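Local atomic coordinates of alternansucrase (Leuconostoc mesenteroides, PDB entry 6HVG), a protein that belongs to glycoside hydrolase family 70 and joins a calcium-binding (β/α)8-barrel catalytic domain to repeats of the choline-binding and cell-wall-binding type. Residues Gly1321-Phe1326 with Gly1362-Lys1367; Tyr857-Gln862 with Phe886-Met891; Val749-Tyr754 with Val821-Tyr826; Leu594-Tyr599 with Thr1113-Leu1118. All coordinates share one frame; numbering follows the deposited sequence.

Contact 1 of 4, residues Gly1321-Phe1326 with Gly1362-Lys1367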
# COMPACT_ATOMS: atom_id res chain seq x y z
N GLY A 1321 -22.96 16.97 25.05
CA GLY A 1321 -22.16 15.78 24.77
C GLY A 1321 -22.66 14.50 25.37
O GLY A 1321 -22.04 13.46 25.17
N ASN A 1322 -23.80 14.53 26.05
CA ASN A 1322 -24.40 13.32 26.58
C ASN A 1322 -25.19 12.56 25.53
O ASN A 1322 -25.79 13.16 24.65
CB ASN A 1322 -25.31 13.63 27.77
CG ASN A 1322 -24.60 14.41 28.86
OD1 ASN A 1322 -23.70 13.90 29.51
ND2 ASN A 1322 -25.00 15.66 29.05
N TRP A 1323 -25.18 11.22 25.63
CA TRP A 1323 -25.89 10.37 24.68
C TRP A 1323 -27.08 9.72 25.32
O TRP A 1323 -27.04 9.36 26.51
CB TRP A 1323 -24.95 9.30 24.12
CG TRP A 1323 -24.05 9.81 23.06
CD1 TRP A 1323 -22.83 10.42 23.23
CD2 TRP A 1323 -24.29 9.79 21.65
NE1 TRP A 1323 -22.29 10.75 22.02
CE2 TRP A 1323 -23.16 10.37 21.03
CE3 TRP A 1323 -25.33 9.31 20.84
CZ2 TRP A 1323 -23.06 10.52 19.65
CZ3 TRP A 1323 -25.21 9.44 19.45
CH2 TRP A 1323 -24.09 10.05 18.88
N TYR A 1324 -28.13 9.54 24.52
CA TYR A 1324 -29.38 8.91 24.95
C TYR A 1324 -29.87 7.90 23.92
O TYR A 1324 -29.55 8.02 22.73
CB TYR A 1324 -30.45 9.99 25.13
CG TYR A 1324 -30.01 11.13 26.02
CD1 TYR A 1324 -29.33 12.21 25.50
CD2 TYR A 1324 -30.26 11.10 27.38
CE1 TYR A 1324 -28.92 13.24 26.30
CE2 TYR A 1324 -29.86 12.12 28.19
CZ TYR A 1324 -29.19 13.19 27.65
OH TYR A 1324 -28.77 14.20 28.48
N TYR A 1325 -30.64 6.92 24.37
CA TYR A 1325 -31.34 6.03 23.45
C TYR A 1325 -32.86 6.17 23.61
O TYR A 1325 -33.39 6.11 24.72
CB TYR A 1325 -30.93 4.57 23.69
CG TYR A 1325 -31.70 3.64 22.82
CD1 TYR A 1325 -31.52 3.65 21.44
CD2 TYR A 1325 -32.64 2.79 23.34
CE1 TYR A 1325 -32.26 2.83 20.62
CE2 TYR A 1325 -33.38 1.96 22.52
CZ TYR A 1325 -33.19 2.00 21.18
OH TYR A 1325 -33.90 1.16 20.36
N PHE A 1326 -33.55 6.36 22.49
CA PHE A 1326 -34.99 6.45 22.46
C PHE A 1326 -35.56 5.18 21.86
O PHE A 1326 -35.21 4.82 20.73
CB PHE A 1326 -35.45 7.70 21.66
CG PHE A 1326 -35.16 8.98 22.36
CD1 PHE A 1326 -33.89 9.50 22.39
CD2 PHE A 1326 -36.16 9.66 23.03
CE1 PHE A 1326 -33.62 10.67 23.06
CE2 PHE A 1326 -35.89 10.84 23.70
CZ PHE A 1326 -34.62 11.34 23.72
N GLY A 1362 -31.08 9.17 32.04
CA GLY A 1362 -31.02 8.65 30.66
C GLY A 1362 -29.69 8.80 29.96
O GLY A 1362 -29.55 8.37 28.82
N VAL A 1363 -28.71 9.36 30.67
CA VAL A 1363 -27.37 9.54 30.15
C VAL A 1363 -26.72 8.16 30.01
O VAL A 1363 -26.78 7.32 30.92
CB VAL A 1363 -26.51 10.39 31.11
CG1 VAL A 1363 -25.07 10.47 30.63
CG2 VAL A 1363 -27.07 11.79 31.25
N GLU A 1364 -26.09 7.94 28.88
CA GLU A 1364 -25.36 6.69 28.61
C GLU A 1364 -23.96 6.78 29.23
O GLU A 1364 -23.27 7.81 29.09
CB GLU A 1364 -25.39 6.42 27.09
CG GLU A 1364 -24.19 5.80 26.42
CD GLU A 1364 -24.43 5.61 24.92
OE1 GLU A 1364 -25.60 5.47 24.50
OE2 GLU A 1364 -23.45 5.59 24.14
N LEU A 1365 -23.58 5.74 29.97
CA LEU A 1365 -22.23 5.65 30.55
C LEU A 1365 -21.26 5.23 29.46
O LEU A 1365 -21.57 4.33 28.66
CB LEU A 1365 -22.19 4.65 31.70
CG LEU A 1365 -20.88 4.45 32.47
CD1 LEU A 1365 -20.49 5.69 33.25
CD2 LEU A 1365 -20.99 3.27 33.41
N ARG A 1366 -20.11 5.91 29.41
CA ARG A 1366 -19.12 5.70 28.36
C ARG A 1366 -17.71 5.72 28.92
O ARG A 1366 -17.35 6.66 29.66
CB ARG A 1366 -19.21 6.82 27.34
CG ARG A 1366 -20.52 6.91 26.60
CD ARG A 1366 -20.54 8.11 25.65
NE ARG A 1366 -20.92 7.61 24.32
CZ ARG A 1366 -20.43 8.02 23.16
NH1 ARG A 1366 -19.49 8.98 23.12
NH2 ARG A 1366 -20.87 7.47 22.03
N LYS A 1367 -16.91 4.71 28.59
CA LYS A 1367 -15.49 4.66 28.96
C LYS A 1367 -15.38 4.57 30.49
O LYS A 1367 -14.62 5.29 31.12
CB LYS A 1367 -14.74 5.88 28.38
CG LYS A 1367 -13.27 5.63 28.10
CD LYS A 1367 -12.50 6.89 27.69
CE LYS A 1367 -11.03 6.56 27.43
NZ LYS A 1367 -10.87 5.64 26.26
O HOH W 1 -22.98 10.20 27.39
O HOH W 2 -31.24 7.29 27.28
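Trp1323, on the second strand of the hairpin formed by 1314-1317 and 1323-1326, meets Glu1364 with its CB and Arg1366 with its indole. The CB sits 3.8 Å from Glu1364 CD. Beyond it the ring turns a face to the guanidinium: CG lies near NE, CD1 comes to 3.4 Å from Arg1366 CZ, and CE2 lies near NH2. The two planes are 20° apart, and Arg1366 CZ is 3.8 Å from the centroid of the five-membered ring, a stacked cation-pi pair. Trp1323 NE1 and Arg1366 NH1 are both donors and only stack. The guanidinium is steered by its own segment, since Arg1366 NE gives a nearly straight bond, 3.2 Å long, on the anti side of Glu1364 OE2, tilted out of the carboxylate plane, within a salt bridge. The main chains are joined by Glu1364 N to Trp1323 O at 2.9 Å, and a water links Trp1323 N with Glu1364 O. Alongside, Tyr1324 CE2 packs 4.2 Å from Val1363 CG2, while the Tyr1324 hydroxyl bonds to Asp1318. Glu1364 thus does two jobs, holding the backbones together through its N-H and, through its carboxylate, probably offsetting the charge that Arg1366 lays on the indole.

Contact 2 of 4, residues Tyr857-Gln862 with Phe886-Met891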
# COMPACT_ATOMS: atom_id res chain seq x y z
N TYR A 857 23.23 -20.93 -29.26
CA TYR A 857 23.73 -22.06 -28.49
C TYR A 857 22.74 -22.75 -27.54
O TYR A 857 22.93 -23.91 -27.20
CB TYR A 857 24.94 -21.64 -27.66
CG TYR A 857 26.01 -20.89 -28.42
CD1 TYR A 857 27.00 -21.57 -29.13
CD2 TYR A 857 26.05 -19.52 -28.42
CE1 TYR A 857 28.00 -20.89 -29.79
CE2 TYR A 857 27.03 -18.83 -29.10
CZ TYR A 857 28.02 -19.52 -29.77
OH TYR A 857 28.98 -18.84 -30.47
N VAL A 858 21.69 -22.06 -27.11
CA VAL A 858 20.86 -22.58 -26.03
C VAL A 858 19.83 -23.60 -26.50
O VAL A 858 18.79 -23.25 -27.04
CB VAL A 858 20.21 -21.45 -25.24
CG1 VAL A 858 19.25 -21.98 -24.19
CG2 VAL A 858 21.30 -20.62 -24.57
N SER A 859 20.15 -24.88 -26.30
CA SER A 859 19.20 -25.97 -26.52
C SER A 859 19.64 -27.22 -25.78
O SER A 859 20.74 -27.24 -25.22
CB SER A 859 19.03 -26.29 -28.00
OG SER A 859 17.89 -27.14 -28.20
N GLY A 860 18.80 -28.25 -25.79
CA GLY A 860 19.10 -29.50 -25.15
C GLY A 860 18.85 -29.49 -23.66
O GLY A 860 18.34 -28.53 -23.09
N GLY A 861 19.25 -30.58 -23.02
CA GLY A 861 19.02 -30.76 -21.61
C GLY A 861 19.80 -29.78 -20.76
O GLY A 861 20.65 -29.04 -21.26
N GLN A 862 19.52 -29.77 -19.46
CA GLN A 862 20.21 -28.89 -18.52
C GLN A 862 20.72 -29.65 -17.33
O GLN A 862 20.16 -30.69 -16.95
CB GLN A 862 19.28 -27.77 -18.07
CG GLN A 862 19.90 -26.80 -17.09
CD GLN A 862 19.06 -25.55 -16.88
OE1 GLN A 862 17.89 -25.51 -17.26
NE2 GLN A 862 19.69 -24.51 -16.34
N PHE A 886 23.45 -28.66 -23.14
CA PHE A 886 24.24 -29.57 -23.98
C PHE A 886 24.22 -29.41 -25.52
O PHE A 886 25.21 -29.73 -26.16
CB PHE A 886 23.86 -31.00 -23.65
CG PHE A 886 24.02 -31.35 -22.20
CD1 PHE A 886 25.27 -31.34 -21.60
CD2 PHE A 886 22.91 -31.67 -21.44
CE1 PHE A 886 25.42 -31.66 -20.26
CE2 PHE A 886 23.05 -31.99 -20.10
CZ PHE A 886 24.31 -31.99 -19.50
N GLY A 887 23.11 -28.98 -26.12
CA GLY A 887 22.97 -28.92 -27.58
C GLY A 887 21.64 -29.49 -27.98
O GLY A 887 20.91 -29.89 -27.12
N LYS A 888 21.31 -29.55 -29.27
CA LYS A 888 19.92 -29.76 -29.68
C LYS A 888 19.26 -31.06 -29.24
O LYS A 888 18.17 -31.04 -28.63
CB LYS A 888 19.70 -29.60 -31.16
CG LYS A 888 18.27 -29.16 -31.45
CD LYS A 888 17.97 -29.11 -32.94
CE LYS A 888 16.81 -28.18 -33.29
NZ LYS A 888 17.19 -26.73 -33.30
N GLY A 889 19.87 -32.19 -29.51
CA GLY A 889 19.22 -33.44 -29.08
C GLY A 889 19.88 -34.10 -27.89
O GLY A 889 19.63 -35.27 -27.60
N ILE A 890 20.77 -33.37 -27.21
CA ILE A 890 21.55 -33.92 -26.09
C ILE A 890 20.88 -33.56 -24.77
O ILE A 890 20.80 -32.41 -24.40
CB ILE A 890 22.99 -33.38 -26.06
CG1 ILE A 890 23.67 -33.49 -27.44
CG2 ILE A 890 23.83 -34.13 -25.04
CD1 ILE A 890 23.76 -34.90 -28.00
N MET A 891 20.42 -34.58 -24.06
CA MET A 891 19.59 -34.38 -22.89
C MET A 891 20.28 -34.63 -21.56
O MET A 891 19.75 -34.23 -20.53
CB MET A 891 18.33 -35.25 -23.00
CG MET A 891 17.63 -35.12 -24.35
SD MET A 891 17.33 -33.39 -24.77
CE MET A 891 16.10 -33.59 -26.07
O HOH W 3 20.57 -33.32 -17.82
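Gly861 and Ile890 make the straightest link between these two loops: Gly861 N donates to Ile890 O at 2.8 Å with an N-H...O angle of 170°. A second bond runs the other way, from Gly887 N to Ser859 O at 3.1 Å, and here the N-H reaches the oxygen from above the carbonyl plane instead of along a lone pair. A third, from Phe886 N to Gly861 O, is weak at 3.4 Å. Gly860 and Gly861 let the main chains lie against each other, since a CB would run into Ile890 O at the first and Met891 O at the second; the CA atoms of Gly861 and Met891 are 3.9 Å apart. Side chains close the margins of this backbone core. With its CG beside the backbone N (chi1 -56°), Phe886 brings its ring alongside the main chain of Gly861, and CD2 stops 3.5 Å from Gly861 O. Ser859 OG rests 3.6 Å from Lys888 CA, and Met891 SD lies 3.8 Å from Gly861 N. Water 3 donates to both Gln862 O and Met891 O and sits in plane at the edge of the Phe886 ring. Further out, Arg885 NE binds Gly860 O and His936 NE2 binds Phe886 O, while Gln895 OE1 takes the N-H of Met891. The amide of Gln862 bonds to Lys818 N, Asn817 and Ser883, and Lys888 NZ to Arg1019 O. The two loops flank the antiparallel strands 862-866 and 881-885 at their open end, part of a large curled antiparallel sheet consistent with the all-β domain C of this family.

Contact 3 of 4, residues Val749-Tyr754 with Val821-Tyr826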
# COMPACT_ATOMS: atom_id res chain seq x y z
N VAL A 749 13.59 -11.32 -14.06
CA VAL A 749 14.40 -10.79 -12.97
C VAL A 749 13.76 -9.53 -12.41
O VAL A 749 13.69 -9.35 -11.20
CB VAL A 749 15.82 -10.47 -13.45
CG1 VAL A 749 16.66 -9.92 -12.30
CG2 VAL A 749 16.47 -11.72 -14.03
N ARG A 750 13.29 -8.66 -13.29
CA ARG A 750 12.59 -7.44 -12.88
C ARG A 750 11.41 -7.19 -13.80
O ARG A 750 11.32 -7.78 -14.87
CB ARG A 750 13.52 -6.20 -12.91
CG ARG A 750 14.66 -6.28 -11.92
CD ARG A 750 15.10 -4.92 -11.42
NE ARG A 750 15.62 -4.10 -12.51
CZ ARG A 750 15.21 -2.88 -12.83
NH1 ARG A 750 14.26 -2.26 -12.15
NH2 ARG A 750 15.78 -2.27 -13.85
N ALA A 751 10.52 -6.31 -13.37
CA ALA A 751 9.36 -5.96 -14.17
C ALA A 751 9.01 -4.49 -13.99
O ALA A 751 9.55 -3.82 -13.12
CB ALA A 751 8.19 -6.85 -13.78
N HIS A 752 8.08 -4.01 -14.81
CA HIS A 752 7.62 -2.62 -14.72
C HIS A 752 7.07 -2.36 -13.32
O HIS A 752 7.11 -1.23 -12.83
CB HIS A 752 6.55 -2.32 -15.79
CG HIS A 752 5.19 -2.89 -15.48
ND1 HIS A 752 4.81 -4.17 -15.82
CD2 HIS A 752 4.12 -2.35 -14.84
CE1 HIS A 752 3.57 -4.39 -15.42
NE2 HIS A 752 3.12 -3.30 -14.82
N ASP A 753 6.58 -3.43 -12.69
CA ASP A 753 6.00 -3.39 -11.36
C ASP A 753 6.75 -4.29 -10.37
O ASP A 753 6.20 -4.64 -9.33
CB ASP A 753 4.52 -3.80 -11.42
CG ASP A 753 4.31 -5.24 -11.92
OD1 ASP A 753 5.28 -5.91 -12.34
OD2 ASP A 753 3.15 -5.72 -11.88
N TYR A 754 7.99 -4.65 -10.67
CA TYR A 754 8.77 -5.42 -9.71
C TYR A 754 10.20 -4.90 -9.69
O TYR A 754 10.83 -4.84 -10.72
CB TYR A 754 8.71 -6.91 -10.01
CG TYR A 754 9.43 -7.75 -8.99
CD1 TYR A 754 8.79 -8.20 -7.84
CD2 TYR A 754 10.76 -8.07 -9.15
CE1 TYR A 754 9.46 -8.96 -6.90
CE2 TYR A 754 11.44 -8.82 -8.22
CZ TYR A 754 10.79 -9.27 -7.09
OH TYR A 754 11.53 -10.01 -6.20
N VAL A 821 9.75 -19.53 -20.66
CA VAL A 821 9.85 -18.42 -21.59
C VAL A 821 10.39 -17.22 -20.82
O VAL A 821 9.67 -16.62 -20.03
CB VAL A 821 8.49 -18.04 -22.17
CG1 VAL A 821 8.65 -16.80 -23.06
CG2 VAL A 821 7.85 -19.20 -22.94
N PRO A 822 11.66 -16.87 -21.01
CA PRO A 822 12.16 -15.72 -20.25
C PRO A 822 11.56 -14.40 -20.70
O PRO A 822 11.18 -14.26 -21.85
CB PRO A 822 13.66 -15.75 -20.52
CG PRO A 822 13.79 -16.46 -21.81
CD PRO A 822 12.71 -17.50 -21.82
N ARG A 823 11.42 -13.46 -19.77
CA ARG A 823 11.01 -12.11 -20.10
C ARG A 823 12.08 -11.09 -19.70
O ARG A 823 12.63 -11.15 -18.60
CB ARG A 823 9.70 -11.74 -19.43
CG ARG A 823 9.15 -10.44 -19.98
CD ARG A 823 7.76 -10.14 -19.45
NE ARG A 823 7.80 -9.87 -18.02
CZ ARG A 823 6.75 -9.55 -17.29
NH1 ARG A 823 5.56 -9.42 -17.87
NH2 ARG A 823 6.90 -9.35 -15.99
N VAL A 824 12.34 -10.17 -20.62
CA VAL A 824 13.35 -9.15 -20.44
C VAL A 824 12.71 -7.77 -20.23
O VAL A 824 11.81 -7.36 -20.99
CB VAL A 824 14.28 -9.08 -21.65
CG1 VAL A 824 15.34 -8.01 -21.44
CG2 VAL A 824 14.94 -10.43 -21.90
N TYR A 825 13.19 -7.07 -19.21
CA TYR A 825 12.59 -5.79 -18.81
C TYR A 825 13.32 -4.64 -19.49
O TYR A 825 14.52 -4.47 -19.34
CB TYR A 825 12.66 -5.66 -17.26
CG TYR A 825 12.16 -4.33 -16.70
CD1 TYR A 825 10.98 -3.76 -17.15
CD2 TYR A 825 12.88 -3.64 -15.72
CE1 TYR A 825 10.54 -2.54 -16.64
CE2 TYR A 825 12.43 -2.44 -15.20
CZ TYR A 825 11.27 -1.89 -15.66
OH TYR A 825 10.83 -0.69 -15.17
N TYR A 826 12.55 -3.84 -20.21
CA TYR A 826 13.03 -2.59 -20.82
C TYR A 826 14.02 -1.84 -19.96
O TYR A 826 15.04 -1.38 -20.44
CB TYR A 826 11.83 -1.68 -21.12
CG TYR A 826 12.18 -0.25 -21.44
CD1 TYR A 826 12.48 0.15 -22.75
CD2 TYR A 826 12.22 0.70 -20.46
CE1 TYR A 826 12.76 1.47 -23.05
CE2 TYR A 826 12.51 2.02 -20.74
CZ TYR A 826 12.78 2.40 -22.04
OH TYR A 826 13.07 3.71 -22.29
O HOH W 4 13.71 -9.71 -16.40
O HOH W 5 10.06 -8.76 -17.03
O HOH W 6 8.55 0.46 -14.30
O HOH W 7 4.66 -8.73 -13.73
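Residues Arg750 and Ala751 pass beside Tyr825 with the CA atoms of Ala751 and Tyr825 5.7 Å apart and no direct hydrogen bond between the segments, and from Ala751 the chain folds into a type I β turn closed by Tyr754 N to Ala751 O. Tyr825, with CG anti to its backbone N (chi1 176°), lays one ring face against the Ala751 peptide, CZ being 3.6 Å from Ala751 O. At the ring edge stands the guanidinium of Arg750, its plane turned 84° to the ring, so that Tyr825 CE2 lies over the guanidinium face, 3.6 Å from Arg750 NH1. Asp828 and Glu832 form salt bridges with this arginine, and Glu832 also bonds to Tyr825 OH. Arg823 touches Ala751 CB with NH2 at 3.6 Å, while Glu1083 pairs with its NH1. Water completes the join: water 5 accepts from Arg823 NE and donates to Arg750 O, and water 6 donates to both His752 O and Tyr825 OH. The loop follows strand 745-747, the immediate neighbour of 821-825 in the parallel sheet, and this layer of charged and aromatic groups belongs to the C-terminal rim of a (β/α)8 barrel.

Contact 4 of 4, residues Leu594-Tyr599 with Thr1113-Leu1118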
# COMPACT_ATOMS: atom_id res chain seq x y z
N LEU A 594 -15.22 -9.76 -22.56
CA LEU A 594 -14.94 -10.50 -23.79
C LEU A 594 -15.02 -9.60 -25.01
O LEU A 594 -14.24 -9.75 -25.94
CB LEU A 594 -15.94 -11.66 -23.94
CG LEU A 594 -15.81 -12.53 -25.19
CD1 LEU A 594 -14.44 -13.20 -25.21
CD2 LEU A 594 -16.95 -13.54 -25.23
N ASN A 595 -15.99 -8.68 -25.03
CA ASN A 595 -16.12 -7.70 -26.11
C ASN A 595 -14.84 -6.88 -26.23
O ASN A 595 -14.30 -6.72 -27.32
CB ASN A 595 -17.32 -6.77 -25.88
CG ASN A 595 -17.79 -6.06 -27.15
OD1 ASN A 595 -18.39 -6.68 -28.03
ND2 ASN A 595 -17.52 -4.76 -27.25
N TRP A 596 -14.36 -6.41 -25.08
CA TRP A 596 -13.12 -5.65 -25.01
C TRP A 596 -11.95 -6.47 -25.49
O TRP A 596 -11.09 -5.97 -26.23
CB TRP A 596 -12.87 -5.19 -23.58
CG TRP A 596 -11.77 -4.19 -23.40
CD1 TRP A 596 -11.40 -3.21 -24.26
CD2 TRP A 596 -10.95 -4.03 -22.24
NE1 TRP A 596 -10.38 -2.46 -23.72
CE2 TRP A 596 -10.10 -2.95 -22.48
CE3 TRP A 596 -10.85 -4.71 -21.04
CZ2 TRP A 596 -9.16 -2.53 -21.55
CZ3 TRP A 596 -9.91 -4.30 -20.11
CH2 TRP A 596 -9.09 -3.21 -20.37
N LEU A 597 -11.92 -7.73 -25.08
CA LEU A 597 -10.86 -8.66 -25.49
C LEU A 597 -10.87 -8.88 -26.98
O LEU A 597 -9.82 -8.92 -27.59
CB LEU A 597 -11.02 -9.99 -24.79
CG LEU A 597 -10.02 -11.08 -25.16
CD1 LEU A 597 -8.59 -10.65 -24.84
CD2 LEU A 597 -10.39 -12.35 -24.42
N HIS A 598 -12.04 -9.03 -27.56
CA HIS A 598 -12.15 -9.17 -29.01
C HIS A 598 -11.63 -7.91 -29.66
O HIS A 598 -10.85 -7.98 -30.61
CB HIS A 598 -13.59 -9.39 -29.42
CG HIS A 598 -13.80 -9.53 -30.89
ND1 HIS A 598 -13.69 -10.73 -31.55
CD2 HIS A 598 -14.16 -8.62 -31.82
CE1 HIS A 598 -13.96 -10.56 -32.83
NE2 HIS A 598 -14.25 -9.28 -33.02
N TYR A 599 -12.03 -6.77 -29.12
CA TYR A 599 -11.64 -5.47 -29.66
C TYR A 599 -10.12 -5.31 -29.71
O TYR A 599 -9.59 -4.77 -30.68
CB TYR A 599 -12.27 -4.36 -28.84
CG TYR A 599 -11.81 -2.95 -29.14
CD1 TYR A 599 -12.38 -2.21 -30.14
CD2 TYR A 599 -10.83 -2.35 -28.36
CE1 TYR A 599 -12.01 -0.90 -30.37
CE2 TYR A 599 -10.45 -1.04 -28.58
CZ TYR A 599 -11.04 -0.32 -29.58
OH TYR A 599 -10.67 0.99 -29.82
N THR A 1113 -9.85 6.20 -18.00
CA THR A 1113 -11.28 6.52 -17.99
C THR A 1113 -12.05 5.74 -19.06
O THR A 1113 -13.15 5.27 -18.80
CB THR A 1113 -11.49 8.01 -18.28
OG1 THR A 1113 -10.67 8.39 -19.41
CG2 THR A 1113 -11.11 8.85 -17.04
N ASP A 1114 -11.46 5.60 -20.24
CA ASP A 1114 -12.09 4.97 -21.40
C ASP A 1114 -11.28 3.76 -21.84
O ASP A 1114 -10.12 3.89 -22.26
CB ASP A 1114 -12.16 5.99 -22.53
CG ASP A 1114 -13.10 5.58 -23.65
OD1 ASP A 1114 -13.46 4.38 -23.75
OD2 ASP A 1114 -13.51 6.46 -24.42
N ARG A 1115 -11.87 2.58 -21.73
CA ARG A 1115 -11.12 1.35 -22.02
C ARG A 1115 -10.83 1.18 -23.51
O ARG A 1115 -9.90 0.45 -23.88
CB ARG A 1115 -11.87 0.13 -21.54
CG ARG A 1115 -12.34 0.24 -20.11
CD ARG A 1115 -12.70 -1.10 -19.51
NE ARG A 1115 -13.70 -1.76 -20.30
CZ ARG A 1115 -14.03 -3.03 -20.14
NH1 ARG A 1115 -13.45 -3.76 -19.19
NH2 ARG A 1115 -14.95 -3.56 -20.92
N TYR A 1116 -11.62 1.82 -24.37
CA TYR A 1116 -11.50 1.63 -25.80
C TYR A 1116 -10.75 2.75 -26.53
O TYR A 1116 -10.48 2.62 -27.73
CB TYR A 1116 -12.88 1.48 -26.41
CG TYR A 1116 -13.58 0.20 -26.03
CD1 TYR A 1116 -14.27 0.10 -24.85
CD2 TYR A 1116 -13.58 -0.89 -26.90
CE1 TYR A 1116 -14.94 -1.06 -24.50
CE2 TYR A 1116 -14.25 -2.05 -26.57
CZ TYR A 1116 -14.92 -2.13 -25.37
OH TYR A 1116 -15.57 -3.30 -25.05
N ASP A 1117 -10.43 3.84 -25.83
CA ASP A 1117 -9.66 4.94 -26.41
C ASP A 1117 -8.17 4.63 -26.27
O ASP A 1117 -7.59 4.77 -25.19
CB ASP A 1117 -9.99 6.25 -25.71
CG ASP A 1117 -9.39 7.46 -26.38
OD1 ASP A 1117 -8.50 7.30 -27.21
OD2 ASP A 1117 -9.79 8.59 -26.06
N LEU A 1118 -7.54 4.23 -27.38
CA LEU A 1118 -6.11 3.91 -27.40
C LEU A 1118 -5.26 4.99 -28.10
O LEU A 1118 -4.13 4.74 -28.53
CB LEU A 1118 -5.92 2.55 -28.07
CG LEU A 1118 -6.26 1.34 -27.17
CD1 LEU A 1118 -7.76 1.06 -27.12
CD2 LEU A 1118 -5.53 0.08 -27.62
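Tyr1116 OH is gripped by two groups: Asn595 ND2 donates to it at 3.3 Å with an angle of 170°, the oxygen lying in the amide plane, and Glu592 OE2 is its second partner. Asn595 OD1 is itself tied to Phe1211 N, which helps to fix the turn of the amide. The Tyr1116 ring itself is wedged between two aromatic side chains of the helix. Its edge points at the face of Tyr599, CD2 standing over the ring centre with the planes at 66°, and its own face receives the edge of Trp596, whose CD1 is 3.8 Å from Tyr1116 CE2. This T-shaped cluster joins helix 587-601 to the long connection between the neighbouring barrel strands 1081-1083 and 1151-1156 of the family's (β/α)8 fold; calcium lies about 12 Å from the Arg1115 side chain. Just before Tyr1116, Asp1114 OD1 accepts from Tyr1116 N, an Asx turn. Arg1115 then lies along the indole: its CB is 4.0 Å from the centroid of the five-membered ring of Trp596, a CH-pi contact, and its guanidinium stacks off-centre on the six-membered ring, CZ 4.2 Å from that centroid. Glu592 and Gln593 hold the guanidinium from the helix side. Trp596 NE1 donates to Arg1115 O at 3.0 Å, arriving above the carbonyl plane. Leu1118 CD1 meets the edge of the Tyr599 ring, 3.7 Å from CE2.

In the fold
Contacts 2, 3 and 4 lie in the family 70 region, and contact 1 stands apart among the cell-wall-binding-type repeats, its centre about 55 Å from that of contact 4 and about 80 Å from that of contact 2. The centre of contact 3 is about 25 Å from those of contacts 2 and 4, whose centres are about 42 Å apart. Contact 4 joins positions more than 500 residues apart, and contacts 3 and then 2 are nested within that span; contact 1 follows last. The nesting reflects the chain's course: after strand 821-825 and the helices that follow, it builds most of the antiparallel sheet next to contact 2 and re-enters the barrel at 1045-1047, so contact 4 joins barrel parts made before and after this excursion.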